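Local coordinates for enoyl-acyl carrier protein reductase (Uncultured bacterium, PDB 6KIA) that probably catalyses the NADH-dependent reduction of enoyl-acyl carrier protein in fatty acid synthesis, and holds bound 1,4-dihydronicotinamide adenine dinucleotide in this structure, at residues A[247-252]-A[311-316]; A[307-311]-A[342-347]; A[329-333]-A[392-398]. One frame throughout, in Å; residues are numbered along the deposited sequence.

How the contacts relate
Starting from the N terminus, the hairpin of strands 244-248 and 251-255 comes first, and contact 1 closes a long loop by setting L247, D250 and Y252 against helix 309-315. Contact 2 opens at 307-311, before that loop has ended, and closes on helix 339-351, so it crosses contact 1; the two share K311, and L247 packs on P308. Contact 3 starts at the end of helix 320-331, inside the span of contact 2, and finishes on helix 394-413 beyond it. Contacts 2 and 3 cross, joined where F307 meets V394 and T395; contacts 1 and 3 run in series. Together they tie the hairpin to helix 309-315, residues 307-311 to helix 339-351, and helix 320-331 to helix 394-413.

Contact 1: A[247-252]-A[311-316]; sequences LIDDKY and KALKKE
A strand-to-helix contact with a mixed apolar and polar interface places L247, D250 and Y252 of a beta hairpin against A312, K315 and E316 at the C-terminal end of helix 309-315. The hairpin reverses through a type I' turn from I248 to K251, closed by mutual backbone bonds between I248 and K251. L247 supplies the apolar core: its CD1 reaches A312 N at 3.5 Å and K311 CB at 3.8 Å, while its CD2 faces K315 CD at 3.8 Å. The same CD2 also sits over the centre of the Y252 ring, covering one face. The phenol then extends past K315, the two side chains running in opposite directions, and Y252 OH donates to E316 OE2 at 2.6 Å. This bond uses the anti lone pair of the carboxylate oxygen, with ring and carboxylate planes turned 42° apart. A312 CB lies at the ring edge, 3.6 Å from Y252 OH. E316 can meet the hydroxyl because its chain folds back at chi2 (-58°). At the exposed margin K315 NZ makes a weak salt bridge to D250 OD1 at 3.4 Å. A430 of helix 426-436 also touches A312 and E316. Chemically, the short phenol-carboxylate bond is the firm polar link, consistent with an ionised E316, and the long, exposed lysine-aspartate pair probably adds less.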
ATOM      1  N   LEU A 247      -1.311  17.529  10.000  1.00 19.65           N
ATOM      2  CA  LEU A 247      -1.350  18.733  10.832  1.00 26.63           C
ATOM      3  C   LEU A 247      -0.881  18.475  12.269  1.00 24.79           C
ATOM      4  O   LEU A 247      -1.544  17.785  13.037  1.00 20.93           O
ATOM      5  CB  LEU A 247      -2.765  19.288  10.873  1.00 22.14           C
ATOM      6  CG  LEU A 247      -3.052  20.079   9.600  1.00 22.21           C
ATOM      7  CD1 LEU A 247      -4.518  20.483   9.511  1.00 20.84           C
ATOM      8  CD2 LEU A 247      -2.185  21.323   9.549  1.00 24.00           C
ATOM      9  N   ILE A 248       0.270  19.050  12.596  1.00 21.40           N
ATOM     10  CA  ILE A 248       0.832  19.071  13.953  1.00 22.88           C
ATOM     11  C   ILE A 248       1.126  20.550  14.240  1.00 22.80           C
ATOM     12  O   ILE A 248       1.841  21.214  13.470  1.00 27.65           O
ATOM     13  CB  ILE A 248       2.104  18.185  14.061  1.00 23.53           C
ATOM     14  CG1 ILE A 248       1.732  16.721  13.780  1.00 25.69           C
ATOM     15  CG2 ILE A 248       2.732  18.308  15.464  1.00 19.83           C
ATOM     16  CD1 ILE A 248       2.907  15.748  13.620  1.00 23.91           C
ATOM     17  N   ASP A 249       0.496  21.084  15.288  1.00 30.35           N
ATOM     18  CA  ASP A 249       0.665  22.488  15.649  1.00 32.26           C
ATOM     19  C   ASP A 249       0.285  23.402  14.469  1.00 37.31           C
ATOM     20  O   ASP A 249       0.994  24.358  14.153  1.00 31.46           O
ATOM     21  CB  ASP A 249       2.112  22.729  16.098  1.00 39.89           C
ATOM     22  CG  ASP A 249       2.274  23.978  16.942  1.00 54.02           C
ATOM     23  OD1 ASP A 249       1.266  24.456  17.511  1.00 57.60           O
ATOM     24  OD2 ASP A 249       3.420  24.468  17.049  1.00 57.41           O
ATOM     25  N   ASP A 250      -0.833  23.080  13.820  1.00 29.39           N
ATOM     26  CA  ASP A 250      -1.363  23.835  12.675  1.00 34.96           C
ATOM     27  C   ASP A 250      -0.373  23.979  11.511  1.00 33.03           C
ATOM     28  O   ASP A 250      -0.477  24.902  10.709  1.00 31.22           O
ATOM     29  CB  ASP A 250      -1.855  25.219  13.124  1.00 38.63           C
ATOM     30  CG  ASP A 250      -2.875  25.818  12.158  1.00 44.17           C
ATOM     31  OD1 ASP A 250      -3.700  25.059  11.603  1.00 37.45           O
ATOM     32  OD2 ASP A 250      -2.849  27.052  11.956  1.00 45.67           O
ATOM     33  N   LYS A 251       0.559  23.038  11.405  1.00 26.25           N
ATOM     34  CA  LYS A 251       1.492  23.006  10.273  1.00 26.98           C
ATOM     35  C   LYS A 251       1.525  21.590   9.714  1.00 26.24           C
ATOM     36  O   LYS A 251       1.428  20.640  10.469  1.00 26.58           O
ATOM     37  CB  LYS A 251       2.908  23.412  10.688  1.00 35.31           C
ATOM     38  CG  LYS A 251       3.076  24.836  11.152  1.00 46.59           C
ATOM     39  CD  LYS A 251       4.520  25.057  11.580  1.00 54.04           C
ATOM     40  CE  LYS A 251       4.957  23.999  12.583  1.00 56.65           C
ATOM     41  NZ  LYS A 251       6.418  24.036  12.841  1.00 60.28           N
ATOM     42  N   TYR A 252       1.628  21.431   8.397  1.00 25.03           N
ATOM     43  CA  TYR A 252       1.768  20.078   7.875  1.00 21.02           C
ATOM     44  C   TYR A 252       3.198  19.588   8.086  1.00 25.51           C
ATOM     45  O   TYR A 252       4.142  20.154   7.530  1.00 27.92           O
ATOM     46  CB  TYR A 252       1.375  20.022   6.400  1.00 20.07           C
ATOM     47  CG  TYR A 252      -0.095  20.258   6.169  1.00 20.94           C
ATOM     48  CD1 TYR A 252      -1.025  19.238   6.370  1.00 19.39           C
ATOM     49  CD2 TYR A 252      -0.559  21.495   5.742  1.00 18.10           C
ATOM     50  CE1 TYR A 252      -2.364  19.444   6.141  1.00 18.28           C
ATOM     51  CE2 TYR A 252      -1.887  21.705   5.505  1.00 18.85           C
ATOM     52  CZ  TYR A 252      -2.795  20.692   5.720  1.00 19.61           C
ATOM     53  OH  TYR A 252      -4.133  20.923   5.497  1.00 21.00           O
ATOM     54  N   LYS A 311      -8.886  17.924  10.623  1.00 22.77           N
ATOM     55  CA  LYS A 311      -8.488  19.314  10.749  1.00 21.40           C
ATOM     56  C   LYS A 311      -8.087  19.862   9.386  1.00 16.40           C
ATOM     57  O   LYS A 311      -8.393  21.010   9.051  1.00 21.80           O
ATOM     58  CB  LYS A 311      -7.341  19.431  11.760  1.00 22.13           C
ATOM     59  CG  LYS A 311      -7.780  19.141  13.172  1.00 32.22           C
ATOM     60  CD  LYS A 311      -6.660  19.392  14.158  1.00 41.80           C
ATOM     61  CE  LYS A 311      -7.133  19.220  15.585  1.00 54.30           C
ATOM     62  NZ  LYS A 311      -8.182  20.230  15.925  1.00 58.80           N
ATOM     63  N   ALA A 312      -7.520  18.992   8.549  1.00 17.95           N
ATOM     64  CA  ALA A 312      -7.125  19.392   7.201  1.00 17.55           C
ATOM     65  C   ALA A 312      -8.357  19.704   6.382  1.00 19.52           C
ATOM     66  O   ALA A 312      -8.354  20.663   5.578  1.00 20.39           O
ATOM     67  CB  ALA A 312      -6.276  18.287   6.549  1.00 16.69           C
ATOM     68  N   LEU A 313      -9.432  18.948   6.612  1.00 16.25           N
ATOM     69  CA  LEU A 313     -10.635  19.188   5.823  1.00 17.38           C
ATOM     70  C   LEU A 313     -11.131  20.596   6.114  1.00 23.53           C
ATOM     71  O   LEU A 313     -11.640  21.279   5.220  1.00 20.48           O
ATOM     72  CB  LEU A 313     -11.739  18.180   6.117  1.00 19.50           C
ATOM     73  CG  LEU A 313     -11.495  16.758   5.630  1.00 18.88           C
ATOM     74  CD1 LEU A 313     -12.680  15.868   5.947  1.00 21.53           C
ATOM     75  CD2 LEU A 313     -11.139  16.713   4.144  1.00 20.73           C
ATOM     76  N   LYS A 314     -10.959  21.047   7.356  1.00 23.55           N
ATOM     77  CA  LYS A 314     -11.425  22.385   7.702  1.00 20.64           C
ATOM     78  C   LYS A 314     -10.458  23.421   7.179  1.00 23.50           C
ATOM     79  O   LYS A 314     -10.867  24.475   6.669  1.00 28.79           O
ATOM     80  CB  LYS A 314     -11.568  22.519   9.235  1.00 19.44           C
ATOM     81  CG  LYS A 314     -12.779  21.821   9.802  1.00 30.96           C
ATOM     82  CD  LYS A 314     -13.171  22.445  11.137  1.00 43.77           C
ATOM     83  CE  LYS A 314     -14.626  22.190  11.475  1.00 53.47           C
ATOM     84  NZ  LYS A 314     -14.836  22.329  12.944  1.00 60.29           N
ATOM     85  N   LYS A 315      -9.176  23.102   7.243  1.00 24.66           N
ATOM     86  CA  LYS A 315      -8.144  24.074   6.931  1.00 21.67           C
ATOM     87  C   LYS A 315      -8.110  24.406   5.437  1.00 27.93           C
ATOM     88  O   LYS A 315      -7.881  25.555   5.030  1.00 30.52           O
ATOM     89  CB  LYS A 315      -6.791  23.528   7.372  1.00 23.35           C
ATOM     90  CG  LYS A 315      -5.612  24.434   7.121  1.00 26.48           C
ATOM     91  CD  LYS A 315      -4.328  23.776   7.629  1.00 34.21           C
ATOM     92  CE  LYS A 315      -3.121  24.675   7.445  1.00 38.37           C
ATOM     93  NZ  LYS A 315      -3.205  25.851   8.362  1.00 46.13           N
ATOM     94  N   GLU A 316      -8.387  23.402   4.613  1.00 24.16           N
ATOM     95  CA  GLU A 316      -8.234  23.574   3.179  1.00 22.99           C
ATOM     96  C   GLU A 316      -9.509  24.062   2.508  1.00 26.63           C
ATOM     97  O   GLU A 316     -10.033  23.427   1.597  1.00 26.03           O
ATOM     98  CB  GLU A 316      -7.754  22.253   2.571  1.00 19.81           C
ATOM     99  CG  GLU A 316      -6.415  21.834   3.125  1.00 22.76           C
ATOM    100  CD  GLU A 316      -5.311  22.860   2.922  1.00 30.62           C
ATOM    101  OE1 GLU A 316      -5.333  23.597   1.911  1.00 34.89           O
ATOM    102  OE2 GLU A 316      -4.400  22.921   3.778  1.00 28.87           O
TER

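Contact 2: A[307-311]-A[342-347]; sequences FPLLK and LLQKID
The bond from D347 N to L343 O, at 2.9 Å, keeps the i to i+4 spacing of helix 339-351 and sets L343 and D347 one turn apart, L343 pointing at the 307-311 segment and D347 bringing its carboxylate near it. L343 is the central side chain: its CD2 comes to 3.5 Å from F307 O and also meets L310 CD1, so the methyl rests on the backbone and side chains of one turn. L342 takes the adjoining position with CG anti to the backbone N (chi1 -171°), which sends CD2 over one face of the F307 ring. That CH-pi contact measures 3.9 Å from CD2 to the ring centroid, 24° off the normal, with the methyl displaced toward the rim. I346 packs on F307 as well, and on P308, crossing both at about a right angle: CD1 lies 3.6 Å from F307 CD2 and CG2 3.7 Å from P308 CG. At the partly exposed margin K311 and D347 approach from opposite directions, with K311 CE 3.3 Å from D347 OD2; K311 NZ remains 4.1 Å from the same oxygen, too far for a salt bridge. I383 of helix 370-385 also touches F307, L342 and I346. The F307 side chain is about 13 Å from the bound dinucleotide. Leucine and isoleucine side chains of helix 339-351 thus pack on the segment leading into helix 309-315, in a protein of the NADP-binding Rossmann clan.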
ATOM      1  N   PHE A 307      -6.364  10.604  11.936  1.00 18.37           N
ATOM      2  CA  PHE A 307      -7.375  11.511  12.519  1.00 17.07           C
ATOM      3  C   PHE A 307      -7.216  13.007  12.192  1.00 16.52           C
ATOM      4  O   PHE A 307      -8.225  13.693  11.944  1.00 17.92           O
ATOM      5  CB  PHE A 307      -7.421  11.320  14.039  1.00 19.89           C
ATOM      6  CG  PHE A 307      -7.857   9.948  14.458  1.00 18.32           C
ATOM      7  CD1 PHE A 307      -9.177   9.550  14.313  1.00 20.47           C
ATOM      8  CD2 PHE A 307      -6.949   9.057  15.006  1.00 16.78           C
ATOM      9  CE1 PHE A 307      -9.588   8.269  14.703  1.00 18.16           C
ATOM     10  CE2 PHE A 307      -7.345   7.784  15.416  1.00 21.05           C
ATOM     11  CZ  PHE A 307      -8.656   7.385  15.276  1.00 20.38           C
ATOM     12  N   PRO A 308      -5.966  13.524  12.166  1.00 17.42           N
ATOM     13  CA  PRO A 308      -5.838  14.951  11.845  1.00 16.89           C
ATOM     14  C   PRO A 308      -6.283  15.327  10.424  1.00 18.63           C
ATOM     15  O   PRO A 308      -6.345  16.522  10.128  1.00 18.65           O
ATOM     16  CB  PRO A 308      -4.333  15.219  12.043  1.00 19.53           C
ATOM     17  CG  PRO A 308      -3.889  14.161  13.005  1.00 23.71           C
ATOM     18  CD  PRO A 308      -4.677  12.953  12.633  1.00 19.61           C
ATOM     19  N   LEU A 309      -6.602  14.353   9.572  1.00 17.50           N
ATOM     20  CA  LEU A 309      -7.220  14.686   8.272  1.00 15.62           C
ATOM     21  C   LEU A 309      -8.476  15.524   8.499  1.00 18.35           C
ATOM     22  O   LEU A 309      -8.809  16.397   7.689  1.00 18.60           O
ATOM     23  CB  LEU A 309      -7.538  13.407   7.468  1.00 16.55           C
ATOM     24  CG  LEU A 309      -8.193  13.640   6.104  1.00 18.55           C
ATOM     25  CD1 LEU A 309      -7.193  14.336   5.155  1.00 16.12           C
ATOM     26  CD2 LEU A 309      -8.712  12.323   5.482  1.00 15.86           C
ATOM     27  N   LEU A 310      -9.167  15.286   9.619  1.00 17.49           N
ATOM     28  CA  LEU A 310     -10.349  16.105   9.942  1.00 20.81           C
ATOM     29  C   LEU A 310     -10.013  17.605   9.997  1.00 20.05           C
ATOM     30  O   LEU A 310     -10.744  18.460   9.462  1.00 18.18           O
ATOM     31  CB  LEU A 310     -10.976  15.654  11.259  1.00 17.16           C
ATOM     32  CG  LEU A 310     -11.829  14.389  11.175  1.00 18.21           C
ATOM     33  CD1 LEU A 310     -12.065  13.753  12.534  1.00 20.93           C
ATOM     34  CD2 LEU A 310     -13.151  14.677  10.466  1.00 19.76           C
ATOM     35  N   LYS A 311      -8.886  17.924  10.623  1.00 22.77           N
ATOM     36  CA  LYS A 311      -8.488  19.314  10.749  1.00 21.40           C
ATOM     37  C   LYS A 311      -8.087  19.862   9.386  1.00 16.40           C
ATOM     38  O   LYS A 311      -8.393  21.010   9.051  1.00 21.80           O
ATOM     39  CB  LYS A 311      -7.341  19.431  11.760  1.00 22.13           C
ATOM     40  CG  LYS A 311      -7.780  19.141  13.172  1.00 32.22           C
ATOM     41  CD  LYS A 311      -6.660  19.392  14.158  1.00 41.80           C
ATOM     42  CE  LYS A 311      -7.133  19.220  15.585  1.00 54.30           C
ATOM     43  NZ  LYS A 311      -8.182  20.230  15.925  1.00 58.80           N
ATOM     44  N   LEU A 342     -11.145  13.542  21.146  1.00 17.89           N
ATOM     45  CA  LEU A 342     -10.391  12.572  20.348  1.00 18.77           C
ATOM     46  C   LEU A 342      -9.225  13.298  19.667  1.00 17.30           C
ATOM     47  O   LEU A 342      -8.046  12.903  19.771  1.00 22.36           O
ATOM     48  CB  LEU A 342     -11.306  11.907  19.309  1.00 20.69           C
ATOM     49  CG  LEU A 342     -10.755  10.700  18.517  1.00 22.07           C
ATOM     50  CD1 LEU A 342     -11.905   9.862  17.937  1.00 18.63           C
ATOM     51  CD2 LEU A 342      -9.806  11.107  17.413  1.00 23.36           C
ATOM     52  N   LEU A 343      -9.554  14.374  18.956  1.00 17.95           N
ATOM     53  CA  LEU A 343      -8.532  15.081  18.214  1.00 18.07           C
ATOM     54  C   LEU A 343      -7.467  15.695  19.118  1.00 20.99           C
ATOM     55  O   LEU A 343      -6.294  15.770  18.733  1.00 24.00           O
ATOM     56  CB  LEU A 343      -9.167  16.148  17.338  1.00 18.57           C
ATOM     57  CG  LEU A 343      -9.934  15.589  16.133  1.00 19.62           C
ATOM     58  CD1 LEU A 343     -10.677  16.702  15.422  1.00 22.24           C
ATOM     59  CD2 LEU A 343      -8.972  14.886  15.146  1.00 21.35           C
ATOM     60  N   GLN A 344      -7.882  16.135  20.307  1.00 22.70           N
ATOM     61  CA  GLN A 344      -6.932  16.711  21.250  1.00 24.72           C
ATOM     62  C   GLN A 344      -5.996  15.628  21.777  1.00 24.34           C
ATOM     63  O   GLN A 344      -4.803  15.861  22.001  1.00 23.19           O
ATOM     64  CB  GLN A 344      -7.685  17.403  22.396  1.00 20.97           C
ATOM     65  CG  GLN A 344      -6.760  18.113  23.385  1.00 31.32           C
ATOM     66  CD  GLN A 344      -5.966  19.230  22.716  1.00 37.07           C
ATOM     67  OE1 GLN A 344      -6.542  20.112  22.071  1.00 40.65           O
ATOM     68  NE2 GLN A 344      -4.643  19.180  22.837  1.00 39.33           N
ATOM     69  N   LYS A 345      -6.501  14.412  21.917  1.00 22.00           N
ATOM     70  CA  LYS A 345      -5.652  13.341  22.381  1.00 23.48           C
ATOM     71  C   LYS A 345      -4.605  12.996  21.314  1.00 24.87           C
ATOM     72  O   LYS A 345      -3.440  12.666  21.626  1.00 21.95           O
ATOM     73  CB  LYS A 345      -6.517  12.123  22.727  1.00 25.82           C
ATOM     74  CG  LYS A 345      -5.761  10.866  23.080  1.00 33.37           C
ATOM     75  CD  LYS A 345      -6.744   9.818  23.588  1.00 44.74           C
ATOM     76  CE  LYS A 345      -7.491  10.309  24.838  1.00 47.87           C
ATOM     77  NZ  LYS A 345      -6.667  10.441  26.079  1.00 46.98           N
ATOM     78  N   ILE A 346      -4.993  13.134  20.044  1.00 20.44           N
ATOM     79  CA  ILE A 346      -4.009  12.975  18.973  1.00 19.62           C
ATOM     80  C   ILE A 346      -2.996  14.141  18.914  1.00 18.97           C
ATOM     81  O   ILE A 346      -1.787  13.933  18.714  1.00 22.40           O
ATOM     82  CB  ILE A 346      -4.702  12.825  17.608  1.00 17.97           C
ATOM     83  CG1 ILE A 346      -5.600  11.586  17.615  1.00 20.86           C
ATOM     84  CG2 ILE A 346      -3.637  12.767  16.466  1.00 20.45           C
ATOM     85  CD1 ILE A 346      -4.825  10.265  17.624  1.00 22.54           C
ATOM     86  N   ASP A 347      -3.447  15.367  19.148  1.00 22.29           N
ATOM     87  CA  ASP A 347      -2.488  16.472  19.165  1.00 24.21           C
ATOM     88  C   ASP A 347      -1.480  16.292  20.324  1.00 26.51           C
ATOM     89  O   ASP A 347      -0.272  16.495  20.152  1.00 24.31           O
ATOM     90  CB  ASP A 347      -3.202  17.826  19.283  1.00 26.60           C
ATOM     91  CG  ASP A 347      -3.967  18.201  18.008  1.00 34.88           C
ATOM     92  OD1 ASP A 347      -3.567  17.762  16.901  1.00 35.04           O
ATOM     93  OD2 ASP A 347      -4.954  18.958  18.112  1.00 39.36           O
TER

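Contact 3: A[329-333]-A[392-398]; sequences CREVL and ALVTDVL
V394 lies at the centre of the first shell. Its CG1, anti to the backbone N (chi1 169°), lies on C329 SG at 3.8 Å. The second methyl, CG2, is shared by V332 CG2 at 3.6 Å and C329 O at 3.7 Å, so it meets both a side chain and a carbonyl of the 329-333 segment. The sulfur of C329 has two further apolar neighbours one turn along helix 394-413: V397 CG1 at 4.1 Å and L398 CD2 at 4.2 Å. Beside this core V332 CB rests on the carbonyl oxygen of A392, and a water lies 2.7 Å from both V332 O and A392 O, bridging the two carbonyl oxygens. The next shell sets the helix start in place. L393 is its N-cap residue, and L393 N donates to D396 OD2 in a nearly straight bond (169°), approaching from above the carboxylate plane, 60° out of it. Farther out, H387 NE2 bonds to V394 N, and K388 makes a backbone bond with V332 as well as one from its NZ to E331 O, so residues 387 and 388 reach both segments. L310 of helix 309-315 touches both C329 and L398. A side chain at the third residue of a helix taking up the N-cap amide is the arm familiar from capping boxes; here it fixes the N-terminal turn of helix 394-413 beside the C-terminal end of helix 320-331, where two helix ends meet.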
ATOM      1  N   CYS A 329     -18.394  11.729  11.839  1.00 20.77           N
ATOM      2  CA  CYS A 329     -17.454  11.122  12.778  1.00 19.78           C
ATOM      3  C   CYS A 329     -17.943  11.263  14.219  1.00 20.34           C
ATOM      4  O   CYS A 329     -17.733  10.367  15.035  1.00 22.47           O
ATOM      5  CB  CYS A 329     -16.061  11.732  12.632  1.00 17.89           C
ATOM      6  SG  CYS A 329     -15.312  11.273  11.033  1.00 21.91           S
ATOM      7  N   ARG A 330     -18.613  12.374  14.518  1.00 24.14           N
ATOM      8  CA  ARG A 330     -19.201  12.572  15.838  1.00 24.94           C
ATOM      9  C   ARG A 330     -20.211  11.472  16.128  1.00 23.64           C
ATOM     10  O   ARG A 330     -20.285  10.955  17.253  1.00 26.75           O
ATOM     11  CB  ARG A 330     -19.905  13.939  15.932  1.00 20.21           C
ATOM     12  CG  ARG A 330     -19.014  15.143  15.849  1.00 20.20           C
ATOM     13  CD  ARG A 330     -19.837  16.406  16.084  1.00 20.10           C
ATOM     14  NE  ARG A 330     -19.086  17.609  15.767  1.00 19.49           N
ATOM     15  CZ  ARG A 330     -18.209  18.167  16.594  1.00 26.99           C
ATOM     16  NH1 ARG A 330     -17.982  17.633  17.793  1.00 24.52           N
ATOM     17  NH2 ARG A 330     -17.578  19.276  16.230  1.00 27.28           N
ATOM     18  N   GLU A 331     -21.014  11.135  15.118  1.00 23.26           N
ATOM     19  CA  GLU A 331     -22.105  10.191  15.323  1.00 27.76           C
ATOM     20  C   GLU A 331     -21.682   8.766  15.702  1.00 27.72           C
ATOM     21  O   GLU A 331     -22.465   8.055  16.314  1.00 25.44           O
ATOM     22  CB  GLU A 331     -22.985  10.149  14.073  1.00 39.13           C
ATOM     23  CG  GLU A 331     -23.974  11.306  14.009  1.00 54.51           C
ATOM     24  CD  GLU A 331     -24.708  11.391  12.686  1.00 69.92           C
ATOM     25  OE1 GLU A 331     -24.292  10.705  11.729  1.00 74.74           O
ATOM     26  OE2 GLU A 331     -25.700  12.148  12.604  1.00 77.14           O
ATOM     27  N   VAL A 332     -20.457   8.337  15.395  1.00 23.67           N
ATOM     28  CA  VAL A 332     -20.069   6.976  15.754  1.00 19.23           C
ATOM     29  C   VAL A 332     -19.428   6.890  17.159  1.00 23.99           C
ATOM     30  O   VAL A 332     -19.150   5.798  17.647  1.00 25.32           O
ATOM     31  CB  VAL A 332     -19.099   6.350  14.717  1.00 26.96           C
ATOM     32  CG1 VAL A 332     -19.793   6.219  13.369  1.00 27.88           C
ATOM     33  CG2 VAL A 332     -17.809   7.150  14.600  1.00 24.85           C
ATOM     34  N   LEU A 333     -19.238   8.033  17.816  1.00 24.02           N
ATOM     35  CA  LEU A 333     -18.693   8.042  19.178  1.00 23.74           C
ATOM     36  C   LEU A 333     -19.816   7.933  20.222  1.00 23.76           C
ATOM     37  O   LEU A 333     -20.918   8.457  20.020  1.00 25.26           O
ATOM     38  CB  LEU A 333     -17.864   9.310  19.413  1.00 23.76           C
ATOM     39  CG  LEU A 333     -16.649   9.486  18.489  1.00 23.27           C
ATOM     40  CD1 LEU A 333     -15.931  10.805  18.764  1.00 28.67           C
ATOM     41  CD2 LEU A 333     -15.702   8.298  18.692  1.00 23.24           C
ATOM     42  N   ALA A 392     -17.816   0.182  13.815  1.00 38.23           N
ATOM     43  CA  ALA A 392     -18.128   1.424  13.122  1.00 30.84           C
ATOM     44  C   ALA A 392     -17.221   2.517  13.676  1.00 32.01           C
ATOM     45  O   ALA A 392     -17.536   3.172  14.682  1.00 28.16           O
ATOM     46  CB  ALA A 392     -19.596   1.793  13.279  1.00 32.05           C
ATOM     47  N   LEU A 393     -16.091   2.705  13.007  1.00 29.47           N
ATOM     48  CA  LEU A 393     -15.026   3.566  13.505  1.00 24.48           C
ATOM     49  C   LEU A 393     -14.885   4.852  12.718  1.00 21.08           C
ATOM     50  O   LEU A 393     -15.157   4.898  11.511  1.00 21.88           O
ATOM     51  CB  LEU A 393     -13.692   2.820  13.450  1.00 23.24           C
ATOM     52  CG  LEU A 393     -13.598   1.504  14.213  1.00 27.93           C
ATOM     53  CD1 LEU A 393     -12.304   0.788  13.821  1.00 28.81           C
ATOM     54  CD2 LEU A 393     -13.709   1.736  15.730  1.00 24.63           C
ATOM     55  N   VAL A 394     -14.407   5.886  13.398  1.00 17.63           N
ATOM     56  CA  VAL A 394     -14.021   7.119  12.738  1.00 19.51           C
ATOM     57  C   VAL A 394     -13.018   6.824  11.600  1.00 18.33           C
ATOM     58  O   VAL A 394     -13.091   7.417  10.509  1.00 18.52           O
ATOM     59  CB  VAL A 394     -13.418   8.113  13.761  1.00 20.74           C
ATOM     60  CG1 VAL A 394     -12.769   9.278  13.048  1.00 21.95           C
ATOM     61  CG2 VAL A 394     -14.525   8.638  14.712  1.00 20.09           C
ATOM     62  N   THR A 395     -12.080   5.913  11.859  1.00 20.76           N
ATOM     63  CA  THR A 395     -11.078   5.607  10.847  1.00 16.86           C
ATOM     64  C   THR A 395     -11.684   4.943   9.613  1.00 20.71           C
ATOM     65  O   THR A 395     -11.080   4.995   8.557  1.00 21.85           O
ATOM     66  CB  THR A 395      -9.945   4.720  11.382  1.00 22.54           C
ATOM     67  OG1 THR A 395     -10.486   3.499  11.894  1.00 25.79           O
ATOM     68  CG2 THR A 395      -9.164   5.460  12.471  1.00 25.02           C
ATOM     69  N   ASP A 396     -12.828   4.271   9.758  1.00 19.20           N
ATOM     70  CA  ASP A 396     -13.523   3.710   8.582  1.00 21.13           C
ATOM     71  C   ASP A 396     -13.944   4.867   7.648  1.00 22.61           C
ATOM     72  O   ASP A 396     -13.695   4.851   6.416  1.00 21.87           O
ATOM     73  CB  ASP A 396     -14.770   2.889   8.967  1.00 26.02           C
ATOM     74  CG  ASP A 396     -14.459   1.664   9.816  1.00 32.06           C
ATOM     75  OD1 ASP A 396     -13.314   1.156   9.789  1.00 28.84           O
ATOM     76  OD2 ASP A 396     -15.392   1.181  10.503  1.00 34.23           O
ATOM     77  N   VAL A 397     -14.603   5.866   8.230  1.00 19.96           N
ATOM     78  CA  VAL A 397     -15.041   7.030   7.480  1.00 19.32           C
ATOM     79  C   VAL A 397     -13.833   7.706   6.814  1.00 20.44           C
ATOM     80  O   VAL A 397     -13.836   7.994   5.603  1.00 19.94           O
ATOM     81  CB  VAL A 397     -15.787   8.057   8.400  1.00 21.92           C
ATOM     82  CG1 VAL A 397     -16.191   9.266   7.614  1.00 21.40           C
ATOM     83  CG2 VAL A 397     -17.018   7.398   9.026  1.00 22.86           C
ATOM     84  N   LEU A 398     -12.781   7.931   7.601  1.00 17.32           N
ATOM     85  CA  LEU A 398     -11.650   8.692   7.085  1.00 17.13           C
ATOM     86  C   LEU A 398     -10.821   7.917   6.043  1.00 17.03           C
ATOM     87  O   LEU A 398     -10.347   8.516   5.060  1.00 19.59           O
ATOM     88  CB  LEU A 398     -10.746   9.163   8.227  1.00 16.25           C
ATOM     89  CG  LEU A 398     -11.388  10.141   9.242  1.00 16.24           C
ATOM     90  CD1 LEU A 398     -10.367  10.494  10.319  1.00 21.58           C
ATOM     91  CD2 LEU A 398     -11.904  11.382   8.516  1.00 19.76           C
TER
HETATM   92  O   HOH W   1     -19.398   3.322  16.642  1.00 25.45           O